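Local structure of glucokinase (Streptomyces griseus, 3VGL) at residues Ile5-Gly10 / Ala46-Ala51; Asp42-Ala47 / Asp90-Arg95; Val201-Gly206 / Asp211-Lys216; His217-Ala222 / Gly260-Glu265. The protein probably catalyses the ATP-dependent phosphorylation of D-glucose to D-glucose 6-phosphate, as a zinc-containing glucokinase of the ROK family. All coordinates share one frame; numbering follows the deposited sequence.

Contact 1 of 4, residues Ile5-Gly10 / Ala46-Ala51; sequences IGVDIG and AAVAGA. With ANP (phosphoaminophosphonic acid-adenylate ester), chain E.
Ile5 reaches across to Ala51 and Val48 from strand 3-9, a strand of the five-stranded mixed sheet in the N-terminal half of this actin-like ATPase fold. Its CD1 lies only 3.4 Å from Ala51 CB, closer than carbon atoms usually sit. The chain turns at chi2 (-100°), away from a staggered arrangement, to place the methyl there, so this end of the interface looks somewhat strained. The other branch, Ile5 CG2, stays 4.4 Å from Val48 CG2. Two residues on, Val7 presents CG2 to the same methyl, Val48 CG2, at 3.9 Å; the two valines cross at about a right angle. Helix 37-52 thus lies on the sheet, its segment axis 9.2 Å from that of the strand and running at 140° to it. Val48 also touches Val60 of the adjoining strand 57-64. Beyond Val7 the strand leaves the 46-51 part of the helix, although Ile9 still packs on Ile44 one turn earlier, and Gly10 arrives at the nucleotide with its C atom 3.4 Å from ANP O2B; a beta carbon here would clash with ANP N3B. Joined by aliphatic carbon alone, strand and helix have a water-excluding interface with no polar bond to fix its direction.

Contact 2 of 4, residues Asp42-Ala47 / Asp90-Arg95; sequences DAICAA and DKVEQR
Asp42 OD1 is held by two nitrogens of Arg95, forming a salt bridge with NH1 at 2.7 Å and NH2 at 2.9 Å. It ties helix 37-52 to helix 88-96, two helices of the N-terminal half of the actin-like fold whose segments cross at -47° with their axes 10.3 Å apart. The guanidinium comes end-on and keeps OD1 in its own plane, but the carboxylate is turned 68° against it. NH1 therefore meets the oxygen nearly in line with its C-O bond, while NH2 reaches the anti side from out of the carboxylate plane and makes the more bent bond. A kink of the arginine chain at chi3 (70°) carries the group back over Cys45. The sulfur sits over one guanidinium face, with Cys45 SG 3.7 Å from Arg95 NE, and also touches Arg95 CB at 3.8 Å, which helps to fix how the flat group lies. Both members of the charged pair are at the surface, so solvent probably weakens the attraction. Val41, one turn before Cys45, adds further contact to the arginine. Toward the protein interior the polar layer gives way to aliphatic carbon, where Ile44 and Val92 cross at about a right angle: Ile44 CG2 and Ile44 CD1 each lie 4.0 Å from Val92 CG2.

Contact 3 of 4, residues Val201-Gly206 / Asp211-Lys216; sequences VLLGLG and DGIEGK. With ANP (phosphoaminophosphonic acid-adenylate ester), chain E.
The turn leading into helix 215-223, whose first residues line the adenosine end of the nucleotide pocket, packs on the short helix 200-204 through Ile213. This isoleucine uses both its branches: its CD1 meets Leu202 CD2 at 4.1 Å and Leu203 CD2 at 4.2 Å, while Ile213 CG2 touches Leu202 CD1 at 4.1 Å. Leu202 carries CG opposite its backbone N (chi1 173°), which swings both methyls toward the isoleucine, and the two side chains cross at about a right angle. Beyond the leucines, Ile213 is also touched by Ile218 and by Lys189 and Ala192 of helix 181-194. Alongside this apolar cluster the backbones come close, Gly206 CA lying 4.2 Å from Gly212 O; a beta carbon on Gly206 would run into that carbonyl. Glu214 then takes the N-cap position of helix 215-223, and the helix starts directly against the nucleotide. Gly215 O approaches ANP C2 to 3.0 Å, and a side chain on Gly215 would collide with the ribose hydroxyl O2'. From the next residue an extended aliphatic chain lies over one face of the adenine, with Lys216 CG 3.8 Å from ANP N6 and Lys216 CE 4.1 Å from ANP N7.

Contact 4 of 4, residues His217-Ala222 / Gly260-Glu265; sequences HISEAA and GGVSDE. With ANP (phosphoaminophosphonic acid-adenylate ester), chain E.
Ser219 and Glu265 meet at the adenine edge, Ser219 OG lying 3.3 Å from Glu265 CG. With its hydroxyl opposite the carbonyl carbon (chi1 -70°), Ser219 OG donates to ANP N1 at 2.6 Å. Glu265 folds back at chi2 (-64°), bringing its carboxylate beside Ser219 CB and letting Glu265 OE2 take a nearly straight bond (165°) from ANP N6 at 2.7 Å. A glutamine in its place would probably weaken the grip on the amino group and leave Arg223, the salt-bridge partner of OE1, without its countercharge. Val262 puts CG1 between its backbone N and carbonyl carbon, which lays CG2 against the ring face opposite Lys216, with Val262 CG2 3.6 Å from ANP N1. At the start of the turn, Gly261 N donates to ANP O2A at 2.9 Å. This 3-10 turn links strand 255-259 to helix 267-280, while helix 215-223 rests on helices 181-194 and 200-204 through Ile218 and meets Phe233 of helix 227-251.

Overall arrangement
Contacts 1 and 2 share Ala46 and Ala47 of helix 37-52, which packs on the sheet on one side and on helix 88-96 on another; Ile9 CD1 and Ile44 CD1, 3.5 Å apart, join them. Contacts 3 and 4 form a second pair around helix 215-223, their centres about 12 Å apart, with His217 set against Gly206 and Gly212. The pairs keep to different halves of the molecule: the centres of contacts 1 and 4 are about 23 Å apart and their nearest atoms about 8 Å, a gap bridged by ANP, its phosphate end at Gly10 and its adenine between contacts 3 and 4. The side chains of Val7 and Val262 are about 13 Å and 11 Å from bound BGC.

Contact 1 of 4, residues Ile5-Gly10 / Ala46-Ala51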
loop_
_atom_site.group_PDB
_atom_site.type_symbol
_atom_site.label_atom_id
_atom_site.label_comp_id
_atom_site.label_asym_id
_atom_site.label_seq_id
_atom_site.Cartn_x
_atom_site.Cartn_y
_atom_site.Cartn_z
ATOM N N ILE A 5 18.308 5.036 40.776
ATOM C CA ILE A 5 17.186 4.197 40.410
ATOM C C ILE A 5 16.822 4.486 38.966
ATOM O O ILE A 5 16.804 5.637 38.568
ATOM C CB ILE A 5 15.950 4.492 41.316
ATOM C CG1 ILE A 5 16.129 3.836 42.687
ATOM C CG2 ILE A 5 14.635 4.032 40.642
ATOM C CD1 ILE A 5 15.386 2.516 42.848
ATOM N N GLY A 6 16.581 3.434 38.189
ATOM C CA GLY A 6 15.966 3.599 36.857
ATOM C C GLY A 6 14.518 3.141 36.919
ATOM O O GLY A 6 14.208 2.133 37.559
ATOM N N VAL A 7 13.611 3.882 36.262
ATOM C CA VAL A 7 12.199 3.509 36.177
ATOM C C VAL A 7 11.772 3.523 34.707
ATOM O O VAL A 7 11.831 4.576 34.061
ATOM C CB VAL A 7 11.268 4.506 36.946
ATOM C CG1 VAL A 7 9.815 3.978 36.995
ATOM C CG2 VAL A 7 11.786 4.759 38.357
ATOM N N ASP A 8 11.369 2.369 34.178
ATOM C CA ASP A 8 10.928 2.294 32.778
ATOM C C ASP A 8 9.416 2.272 32.807
ATOM O O ASP A 8 8.814 1.359 33.383
ATOM C CB ASP A 8 11.500 1.013 32.132
ATOM C CG ASP A 8 11.165 0.898 30.643
ATOM O OD1 ASP A 8 9.982 1.071 30.256
ATOM O OD2 ASP A 8 12.099 0.628 29.855
ATOM N N ILE A 9 8.794 3.308 32.233
ATOM C CA ILE A 9 7.339 3.383 32.180
ATOM C C ILE A 9 6.866 3.128 30.762
ATOM O O ILE A 9 7.022 3.985 29.872
ATOM C CB ILE A 9 6.792 4.734 32.639
ATOM C CG1 ILE A 9 7.277 5.019 34.052
ATOM C CG2 ILE A 9 5.250 4.713 32.628
ATOM C CD1 ILE A 9 7.571 6.476 34.290
ATOM N N GLY A 10 6.307 1.942 30.566
ATOM C CA GLY A 10 5.812 1.553 29.233
ATOM C C GLY A 10 4.296 1.576 29.185
ATOM O O GLY A 10 3.632 1.826 30.185
ATOM N N ALA A 46 5.577 4.470 44.058
ATOM C CA ALA A 46 5.577 3.117 44.633
ATOM C C ALA A 46 6.751 2.282 44.114
ATOM O O ALA A 46 7.384 1.537 44.877
ATOM C CB ALA A 46 4.278 2.410 44.336
ATOM N N ALA A 47 7.017 2.400 42.814
ATOM C CA ALA A 47 8.150 1.705 42.188
ATOM C C ALA A 47 9.497 2.157 42.742
ATOM O O ALA A 47 10.373 1.328 43.052
ATOM C CB ALA A 47 8.117 1.881 40.659
ATOM N N VAL A 48 9.669 3.471 42.871
ATOM C CA VAL A 48 10.897 4.023 43.446
ATOM C C VAL A 48 11.061 3.537 44.892
ATOM O O VAL A 48 12.129 3.050 45.253
ATOM C CB VAL A 48 10.940 5.584 43.377
ATOM C CG1 VAL A 48 12.112 6.143 44.198
ATOM C CG2 VAL A 48 11.005 6.060 41.932
ATOM N N ALA A 49 10.007 3.635 45.694
ATOM C CA ALA A 49 10.053 3.171 47.093
ATOM C C ALA A 49 10.392 1.675 47.209
ATOM O O ALA A 49 11.261 1.275 48.009
ATOM C CB ALA A 49 8.740 3.497 47.800
ATOM N N GLY A 50 9.725 0.859 46.391
ATOM C CA GLY A 50 9.960 -0.588 46.384
ATOM C C GLY A 50 11.356 -0.981 45.943
ATOM O O GLY A 50 12.020 -1.797 46.588
ATOM N N ALA A 51 11.821 -0.410 44.834
ATOM C CA ALA A 51 13.162 -0.734 44.331
ATOM C C ALA A 51 14.275 -0.209 45.260
ATOM O O ALA A 51 15.354 -0.800 45.354
ATOM C CB ALA A 51 13.327 -0.185 42.938
HETATM P PB ANP E . 5.984 -2.113 27.837
HETATM O O1B ANP E . 5.648 -1.728 26.393
HETATM O O2B ANP E . 4.953 -1.752 28.866
HETATM N N3B ANP E . 7.464 -1.374 28.289
HETATM P PA ANP E . 6.814 -4.787 26.998
HETATM O O1A ANP E . 6.884 -6.094 27.794
HETATM O O2A ANP E . 8.058 -4.205 26.401
HETATM O O3A ANP E . 6.064 -3.712 27.940
HETATM O "O5'" ANP E . 5.750 -4.942 25.801
HETATM C "C5'" ANP E . 4.431 -5.452 26.022
HETATM C "C4'" ANP E . 3.922 -6.092 24.749
HETATM O "O4'" ANP E . 4.872 -7.051 24.264
HETATM C "C3'" ANP E . 2.644 -6.846 25.018
HETATM O "O3'" ANP E . 1.913 -6.888 23.790
HETATM C "C2'" ANP E . 3.170 -8.219 25.351
HETATM O "O2'" ANP E . 2.206 -9.231 25.115
HETATM C "C1'" ANP E . 4.379 -8.377 24.440
HETATM N N9 ANP E . 5.461 -9.124 25.107
HETATM C C8 ANP E . 6.181 -8.753 26.182
HETATM N N7 ANP E . 7.106 -9.715 26.498
HETATM C C5 ANP E . 6.965 -10.686 25.579
HETATM C C6 ANP E . 7.588 -12.011 25.297
HETATM N N6 ANP E . 8.596 -12.488 26.073
HETATM N N1 ANP E . 7.137 -12.692 24.223
HETATM C C2 ANP E . 6.135 -12.264 23.417
HETATM N N3 ANP E . 5.519 -11.077 23.627
HETATM C C4 ANP E . 5.890 -10.297 24.662
#

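Contact 2 of 4, residues Asp42-Ala47 / Asp90-Arg95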
loop_
_atom_site.group_PDB
_atom_site.type_symbol
_atom_site.label_atom_id
_atom_site.label_comp_id
_atom_site.label_asym_id
_atom_site.label_seq_id
_atom_site.Cartn_x
_atom_site.Cartn_y
_atom_site.Cartn_z
ATOM N N ASP A 42 1.626 8.164 41.044
ATOM C CA ASP A 42 1.530 7.318 42.243
ATOM C C ASP A 42 2.337 6.026 42.090
ATOM O O ASP A 42 3.071 5.648 42.998
ATOM C CB ASP A 42 0.076 6.951 42.559
ATOM C CG ASP A 42 -0.748 8.129 43.081
ATOM O OD1 ASP A 42 -0.184 9.172 43.474
ATOM O OD2 ASP A 42 -1.983 7.990 43.112
ATOM N N ALA A 43 2.187 5.361 40.936
ATOM C CA ALA A 43 2.881 4.110 40.651
ATOM C C ALA A 43 4.392 4.295 40.551
ATOM O O ALA A 43 5.149 3.428 40.980
ATOM C CB ALA A 43 2.342 3.487 39.367
ATOM N N ILE A 44 4.825 5.415 39.973
ATOM C CA ILE A 44 6.261 5.736 39.927
ATOM C C ILE A 44 6.811 5.855 41.338
ATOM O O ILE A 44 7.873 5.324 41.645
ATOM C CB ILE A 44 6.562 7.038 39.174
ATOM C CG1 ILE A 44 6.230 6.887 37.687
ATOM C CG2 ILE A 44 8.027 7.458 39.353
ATOM C CD1 ILE A 44 6.164 8.217 36.949
ATOM N N CYS A 45 6.076 6.548 42.195
ATOM C CA CYS A 45 6.493 6.683 43.585
ATOM C C CYS A 45 6.560 5.335 44.305
ATOM O O CYS A 45 7.513 5.081 45.062
ATOM C CB CYS A 45 5.576 7.673 44.298
ATOM S SG CYS A 45 5.846 9.347 43.702
ATOM N N ALA A 46 5.577 4.470 44.058
ATOM C CA ALA A 46 5.577 3.117 44.633
ATOM C C ALA A 46 6.751 2.282 44.114
ATOM O O ALA A 46 7.384 1.537 44.877
ATOM C CB ALA A 46 4.278 2.410 44.336
ATOM N N ALA A 47 7.017 2.400 42.814
ATOM C CA ALA A 47 8.150 1.705 42.188
ATOM C C ALA A 47 9.497 2.157 42.742
ATOM O O ALA A 47 10.373 1.328 43.052
ATOM C CB ALA A 47 8.117 1.881 40.659
ATOM N N ASP A 90 9.119 17.386 37.235
ATOM C CA ASP A 90 8.692 18.241 38.348
ATOM C C ASP A 90 7.813 17.486 39.333
ATOM O O ASP A 90 8.005 17.588 40.544
ATOM C CB ASP A 90 7.956 19.474 37.831
ATOM C CG ASP A 90 8.873 20.446 37.107
ATOM O OD1 ASP A 90 10.114 20.307 37.205
ATOM O OD2 ASP A 90 8.349 21.363 36.440
ATOM N N LYS A 91 6.852 16.725 38.807
ATOM C CA LYS A 91 5.915 15.981 39.647
ATOM C C LYS A 91 6.593 14.900 40.488
ATOM O O LYS A 91 6.283 14.728 41.665
ATOM C CB LYS A 91 4.791 15.382 38.796
ATOM C CG LYS A 91 3.743 16.385 38.365
ATOM C CD LYS A 91 2.620 15.692 37.607
ATOM C CE LYS A 91 1.360 16.555 37.573
ATOM N NZ LYS A 91 1.574 17.795 36.792
ATOM N N VAL A 92 7.530 14.174 39.887
ATOM C CA VAL A 92 8.228 13.119 40.606
ATOM C C VAL A 92 9.254 13.703 41.591
ATOM O O VAL A 92 9.438 13.163 42.686
ATOM C CB VAL A 92 8.862 12.100 39.628
ATOM C CG1 VAL A 92 9.663 11.039 40.390
ATOM C CG2 VAL A 92 7.757 11.450 38.788
ATOM N N GLU A 93 9.915 14.797 41.208
ATOM C CA GLU A 93 10.918 15.422 42.091
ATOM C C GLU A 93 10.277 15.898 43.373
ATOM O O GLU A 93 10.809 15.680 44.462
ATOM C CB GLU A 93 11.647 16.581 41.408
ATOM C CG GLU A 93 12.832 16.111 40.610
ATOM C CD GLU A 93 13.692 17.223 40.045
ATOM O OE1 GLU A 93 13.289 18.410 40.079
ATOM O OE2 GLU A 93 14.784 16.891 39.547
ATOM N N GLN A 94 9.115 16.524 43.250
ATOM C CA GLN A 94 8.476 17.078 44.433
ATOM C C GLN A 94 7.962 15.969 45.368
ATOM O O GLN A 94 7.884 16.169 46.580
ATOM C CB GLN A 94 7.417 18.121 44.047
ATOM C CG GLN A 94 6.034 17.589 43.780
ATOM C CD GLN A 94 5.115 17.640 45.004
ATOM O OE1 GLN A 94 3.945 17.257 44.922
ATOM N NE2 GLN A 94 5.636 18.114 46.132
ATOM N N ARG A 95 7.675 14.786 44.821
ATOM C CA ARG A 95 7.207 13.665 45.647
ATOM C C ARG A 95 8.269 12.704 46.199
ATOM O O ARG A 95 8.113 12.203 47.318
ATOM C CB ARG A 95 6.088 12.903 44.955
ATOM C CG ARG A 95 4.754 13.595 45.141
ATOM C CD ARG A 95 3.657 12.877 44.439
ATOM N NE ARG A 95 3.327 11.605 45.075
ATOM C CZ ARG A 95 2.336 10.824 44.658
ATOM N NH1 ARG A 95 1.592 11.208 43.632
ATOM N NH2 ARG A 95 2.087 9.672 45.264
#

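Contact 3 of 4, residues Val201-Gly206 / Asp211-Lys216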
loop_
_atom_site.group_PDB
_atom_site.type_symbol
_atom_site.label_atom_id
_atom_site.label_comp_id
_atom_site.label_asym_id
_atom_site.label_seq_id
_atom_site.Cartn_x
_atom_site.Cartn_y
_atom_site.Cartn_z
ATOM N N VAL A 201 -1.267 -26.064 20.899
ATOM C CA VAL A 201 -0.286 -25.761 21.944
ATOM C C VAL A 201 -0.438 -24.322 22.455
ATOM O O VAL A 201 -0.477 -24.081 23.664
ATOM C CB VAL A 201 1.166 -26.045 21.464
ATOM C CG1 VAL A 201 2.198 -25.476 22.440
ATOM C CG2 VAL A 201 1.381 -27.541 21.270
ATOM N N LEU A 202 -0.547 -23.366 21.531
ATOM C CA LEU A 202 -0.707 -21.967 21.912
ATOM C C LEU A 202 -1.932 -21.742 22.786
ATOM O O LEU A 202 -1.834 -21.126 23.848
ATOM C CB LEU A 202 -0.760 -21.069 20.663
ATOM C CG LEU A 202 -1.087 -19.579 20.809
ATOM C CD1 LEU A 202 -0.071 -18.906 21.692
ATOM C CD2 LEU A 202 -1.127 -18.926 19.437
ATOM N N LEU A 203 -3.081 -22.240 22.340
ATOM C CA LEU A 203 -4.329 -22.082 23.087
ATOM C C LEU A 203 -4.279 -22.788 24.445
ATOM O O LEU A 203 -4.800 -22.268 25.434
ATOM C CB LEU A 203 -5.530 -22.551 22.254
ATOM C CG LEU A 203 -5.767 -21.788 20.939
ATOM C CD1 LEU A 203 -6.561 -22.643 19.959
ATOM C CD2 LEU A 203 -6.460 -20.449 21.176
ATOM N N GLY A 204 -3.617 -23.943 24.490
ATOM C CA GLY A 204 -3.430 -24.697 25.738
ATOM C C GLY A 204 -2.620 -23.974 26.806
ATOM O O GLY A 204 -2.756 -24.266 27.989
ATOM N N LEU A 205 -1.780 -23.023 26.398
ATOM C CA LEU A 205 -0.975 -22.251 27.347
ATOM C C LEU A 205 -1.781 -21.126 27.992
ATOM O O LEU A 205 -1.351 -20.540 28.989
ATOM C CB LEU A 205 0.275 -21.672 26.655
ATOM C CG LEU A 205 1.321 -22.689 26.175
ATOM C CD1 LEU A 205 2.327 -22.035 25.235
ATOM C CD2 LEU A 205 2.037 -23.375 27.339
ATOM N N GLY A 206 -2.941 -20.818 27.418
ATOM C CA GLY A 206 -3.807 -19.774 27.948
ATOM C C GLY A 206 -5.036 -20.376 28.594
ATOM O O GLY A 206 -4.936 -21.334 29.365
ATOM N N ASP A 211 -9.122 -15.045 22.642
ATOM C CA ASP A 211 -9.052 -13.830 23.449
ATOM C C ASP A 211 -8.041 -13.944 24.588
ATOM O O ASP A 211 -7.509 -12.927 25.057
ATOM C CB ASP A 211 -10.425 -13.511 24.031
ATOM C CG ASP A 211 -10.714 -12.029 24.042
ATOM O OD1 ASP A 211 -10.537 -11.393 25.106
ATOM O OD2 ASP A 211 -11.105 -11.500 22.973
ATOM N N GLY A 212 -7.786 -15.176 25.026
ATOM C CA GLY A 212 -6.848 -15.450 26.120
ATOM C C GLY A 212 -5.387 -15.588 25.705
ATOM O O GLY A 212 -4.522 -15.842 26.546
ATOM N N ILE A 213 -5.100 -15.421 24.414
ATOM C CA ILE A 213 -3.712 -15.490 23.933
ATOM C C ILE A 213 -2.920 -14.279 24.423
ATOM O O ILE A 213 -3.330 -13.143 24.187
ATOM C CB ILE A 213 -3.631 -15.551 22.382
ATOM C CG1 ILE A 213 -4.207 -16.872 21.857
ATOM C CG2 ILE A 213 -2.173 -15.374 21.897
ATOM C CD1 ILE A 213 -4.512 -16.859 20.334
ATOM N N GLU A 214 -1.806 -14.539 25.111
ATOM C CA GLU A 214 -0.899 -13.484 25.581
ATOM C C GLU A 214 0.463 -13.592 24.896
ATOM O O GLU A 214 0.858 -14.673 24.457
ATOM C CB GLU A 214 -0.735 -13.556 27.101
ATOM C CG GLU A 214 -2.010 -13.221 27.862
ATOM C CD GLU A 214 -1.919 -13.528 29.340
ATOM O OE1 GLU A 214 -2.993 -13.684 29.966
ATOM O OE2 GLU A 214 -0.788 -13.630 29.875
ATOM N N GLY A 215 1.175 -12.466 24.796
ATOM C CA GLY A 215 2.481 -12.452 24.128
ATOM C C GLY A 215 3.396 -13.588 24.564
ATOM O O GLY A 215 3.928 -14.316 23.733
ATOM N N LYS A 216 3.577 -13.751 25.875
ATOM C CA LYS A 216 4.477 -14.779 26.378
ATOM C C LYS A 216 4.054 -16.196 25.971
ATOM O O LYS A 216 4.909 -17.057 25.749
ATOM C CB LYS A 216 4.666 -14.640 27.895
ATOM C CG LYS A 216 5.571 -13.445 28.240
ATOM C CD LYS A 216 5.638 -13.102 29.727
ATOM C CE LYS A 216 6.381 -11.771 29.915
ATOM N NZ LYS A 216 6.730 -11.508 31.344
HETATM P PB ANP E . 5.984 -2.113 27.837
HETATM O O1B ANP E . 5.648 -1.728 26.393
HETATM O O2B ANP E . 4.953 -1.752 28.866
HETATM N N3B ANP E . 7.464 -1.374 28.289
HETATM P PA ANP E . 6.814 -4.787 26.998
HETATM O O1A ANP E . 6.884 -6.094 27.794
HETATM O O2A ANP E . 8.058 -4.205 26.401
HETATM O O3A ANP E . 6.064 -3.712 27.940
HETATM O "O5'" ANP E . 5.750 -4.942 25.801
HETATM C "C5'" ANP E . 4.431 -5.452 26.022
HETATM C "C4'" ANP E . 3.922 -6.092 24.749
HETATM O "O4'" ANP E . 4.872 -7.051 24.264
HETATM C "C3'" ANP E . 2.644 -6.846 25.018
HETATM O "O3'" ANP E . 1.913 -6.888 23.790
HETATM C "C2'" ANP E . 3.170 -8.219 25.351
HETATM O "O2'" ANP E . 2.206 -9.231 25.115
HETATM C "C1'" ANP E . 4.379 -8.377 24.440
HETATM N N9 ANP E . 5.461 -9.124 25.107
HETATM C C8 ANP E . 6.181 -8.753 26.182
HETATM N N7 ANP E . 7.106 -9.715 26.498
HETATM C C5 ANP E . 6.965 -10.686 25.579
HETATM C C6 ANP E . 7.588 -12.011 25.297
HETATM N N6 ANP E . 8.596 -12.488 26.073
HETATM N N1 ANP E . 7.137 -12.692 24.223
HETATM C C2 ANP E . 6.135 -12.264 23.417
HETATM N N3 ANP E . 5.519 -11.077 23.627
HETATM C C4 ANP E . 5.890 -10.297 24.662
#

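Contact 4 of 4, residues His217-Ala222 / Gly260-Glu265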
loop_
_atom_site.group_PDB
_atom_site.type_symbol
_atom_site.label_atom_id
_atom_site.label_comp_id
_atom_site.label_asym_id
_atom_site.label_seq_id
_atom_site.Cartn_x
_atom_site.Cartn_y
_atom_site.Cartn_z
ATOM N N HIS A 217 2.749 -16.422 25.818
ATOM C CA HIS A 217 2.259 -17.721 25.318
ATOM C C HIS A 217 2.770 -17.968 23.901
ATOM O O HIS A 217 3.163 -19.078 23.558
ATOM C CB HIS A 217 0.732 -17.775 25.264
ATOM C CG HIS A 217 0.053 -17.515 26.570
ATOM N ND1 HIS A 217 -1.279 -17.178 26.649
ATOM C CD2 HIS A 217 0.512 -17.546 27.846
ATOM C CE1 HIS A 217 -1.614 -17.008 27.915
ATOM N NE2 HIS A 217 -0.545 -17.224 28.663
ATOM N N ILE A 218 2.735 -16.928 23.066
ATOM C CA ILE A 218 3.163 -17.064 21.673
ATOM C C ILE A 218 4.628 -17.484 21.596
ATOM O O ILE A 218 4.993 -18.369 20.816
ATOM C CB ILE A 218 2.931 -15.739 20.883
ATOM C CG1 ILE A 218 1.464 -15.321 20.965
ATOM C CG2 ILE A 218 3.371 -15.877 19.403
ATOM C CD1 ILE A 218 1.205 -13.865 20.541
ATOM N N SER A 219 5.454 -16.881 22.445
ATOM C CA SER A 219 6.878 -17.197 22.504
ATOM C C SER A 219 7.105 -18.653 22.923
ATOM O O SER A 219 7.784 -19.404 22.213
ATOM C CB SER A 219 7.588 -16.255 23.473
ATOM O OG SER A 219 7.642 -14.938 22.922
ATOM N N GLU A 220 6.509 -19.047 24.045
ATOM C CA GLU A 220 6.643 -20.419 24.532
ATOM C C GLU A 220 6.120 -21.433 23.510
ATOM O O GLU A 220 6.776 -22.448 23.243
ATOM C CB GLU A 220 5.957 -20.593 25.900
ATOM C CG GLU A 220 6.142 -21.986 26.555
ATOM C CD GLU A 220 7.575 -22.531 26.478
ATOM O OE1 GLU A 220 8.550 -21.747 26.549
ATOM O OE2 GLU A 220 7.733 -23.768 26.356
ATOM N N ALA A 221 4.945 -21.161 22.945
ATOM C CA ALA A 221 4.376 -22.031 21.920
ATOM C C ALA A 221 5.273 -22.159 20.687
ATOM O O ALA A 221 5.461 -23.256 20.170
ATOM C CB ALA A 221 2.974 -21.573 21.533
ATOM N N ALA A 222 5.843 -21.044 20.220
ATOM C CA ALA A 222 6.783 -21.101 19.097
ATOM C C ALA A 222 8.017 -21.963 19.401
ATOM O O ALA A 222 8.480 -22.707 18.535
ATOM C CB ALA A 222 7.189 -19.675 18.630
ATOM N N GLY A 260 13.026 -4.332 24.060
ATOM C CA GLY A 260 11.616 -4.529 24.391
ATOM C C GLY A 260 11.414 -5.852 25.093
ATOM O O GLY A 260 12.306 -6.695 25.098
ATOM N N GLY A 261 10.244 -6.042 25.702
ATOM C CA GLY A 261 9.943 -7.315 26.352
ATOM C C GLY A 261 10.176 -8.546 25.511
ATOM O O GLY A 261 10.708 -9.526 26.012
ATOM N N VAL A 262 9.801 -8.519 24.235
ATOM C CA VAL A 262 9.968 -9.777 23.482
ATOM C C VAL A 262 11.434 -10.114 23.200
ATOM O O VAL A 262 11.755 -11.275 22.948
ATOM C CB VAL A 262 9.123 -9.830 22.219
ATOM C CG1 VAL A 262 9.581 -8.775 21.251
ATOM C CG2 VAL A 262 9.129 -11.242 21.596
ATOM N N SER A 263 12.326 -9.130 23.311
ATOM C CA SER A 263 13.764 -9.412 23.120
ATOM C C SER A 263 14.287 -10.359 24.194
ATOM O O SER A 263 15.342 -10.952 24.028
ATOM C CB SER A 263 14.625 -8.141 23.079
ATOM O OG SER A 263 14.785 -7.547 24.360
ATOM N N ASP A 264 13.540 -10.511 25.294
ATOM C CA ASP A 264 13.873 -11.510 26.307
ATOM C C ASP A 264 13.959 -12.912 25.723
ATOM O O ASP A 264 14.592 -13.815 26.319
ATOM C CB ASP A 264 12.824 -11.495 27.420
ATOM C CG ASP A 264 12.928 -10.270 28.307
ATOM O OD1 ASP A 264 14.026 -9.689 28.424
ATOM O OD2 ASP A 264 11.905 -9.907 28.921
ATOM N N GLU A 265 13.329 -13.100 24.561
ATOM C CA GLU A 265 13.302 -14.422 23.934
ATOM C C GLU A 265 14.539 -14.748 23.100
ATOM O O GLU A 265 14.674 -15.882 22.637
ATOM C CB GLU A 265 12.029 -14.628 23.107
ATOM C CG GLU A 265 10.738 -14.386 23.886
ATOM C CD GLU A 265 10.494 -15.345 25.045
ATOM O OE1 GLU A 265 11.113 -16.438 25.102
ATOM O OE2 GLU A 265 9.663 -15.011 25.914
HETATM P PB ANP E . 5.984 -2.113 27.837
HETATM O O1B ANP E . 5.648 -1.728 26.393
HETATM O O2B ANP E . 4.953 -1.752 28.866
HETATM N N3B ANP E . 7.464 -1.374 28.289
HETATM P PA ANP E . 6.814 -4.787 26.998
HETATM O O1A ANP E . 6.884 -6.094 27.794
HETATM O O2A ANP E . 8.058 -4.205 26.401
HETATM O O3A ANP E . 6.064 -3.712 27.940
HETATM O "O5'" ANP E . 5.750 -4.942 25.801
HETATM C "C5'" ANP E . 4.431 -5.452 26.022
HETATM C "C4'" ANP E . 3.922 -6.092 24.749
HETATM O "O4'" ANP E . 4.872 -7.051 24.264
HETATM C "C3'" ANP E . 2.644 -6.846 25.018
HETATM O "O3'" ANP E . 1.913 -6.888 23.790
HETATM C "C2'" ANP E . 3.170 -8.219 25.351
HETATM O "O2'" ANP E . 2.206 -9.231 25.115
HETATM C "C1'" ANP E . 4.379 -8.377 24.440
HETATM N N9 ANP E . 5.461 -9.124 25.107
HETATM C C8 ANP E . 6.181 -8.753 26.182
HETATM N N7 ANP E . 7.106 -9.715 26.498
HETATM C C5 ANP E . 6.965 -10.686 25.579
HETATM C C6 ANP E . 7.588 -12.011 25.297
HETATM N N6 ANP E . 8.596 -12.488 26.073
HETATM N N1 ANP E . 7.137 -12.692 24.223
HETATM C C2 ANP E . 6.135 -12.264 23.417
HETATM N N3 ANP E . 5.519 -11.077 23.627
HETATM C C4 ANP E . 5.890 -10.297 24.662
HETATM O O HOH W 1 9.885 -18.878 25.959
#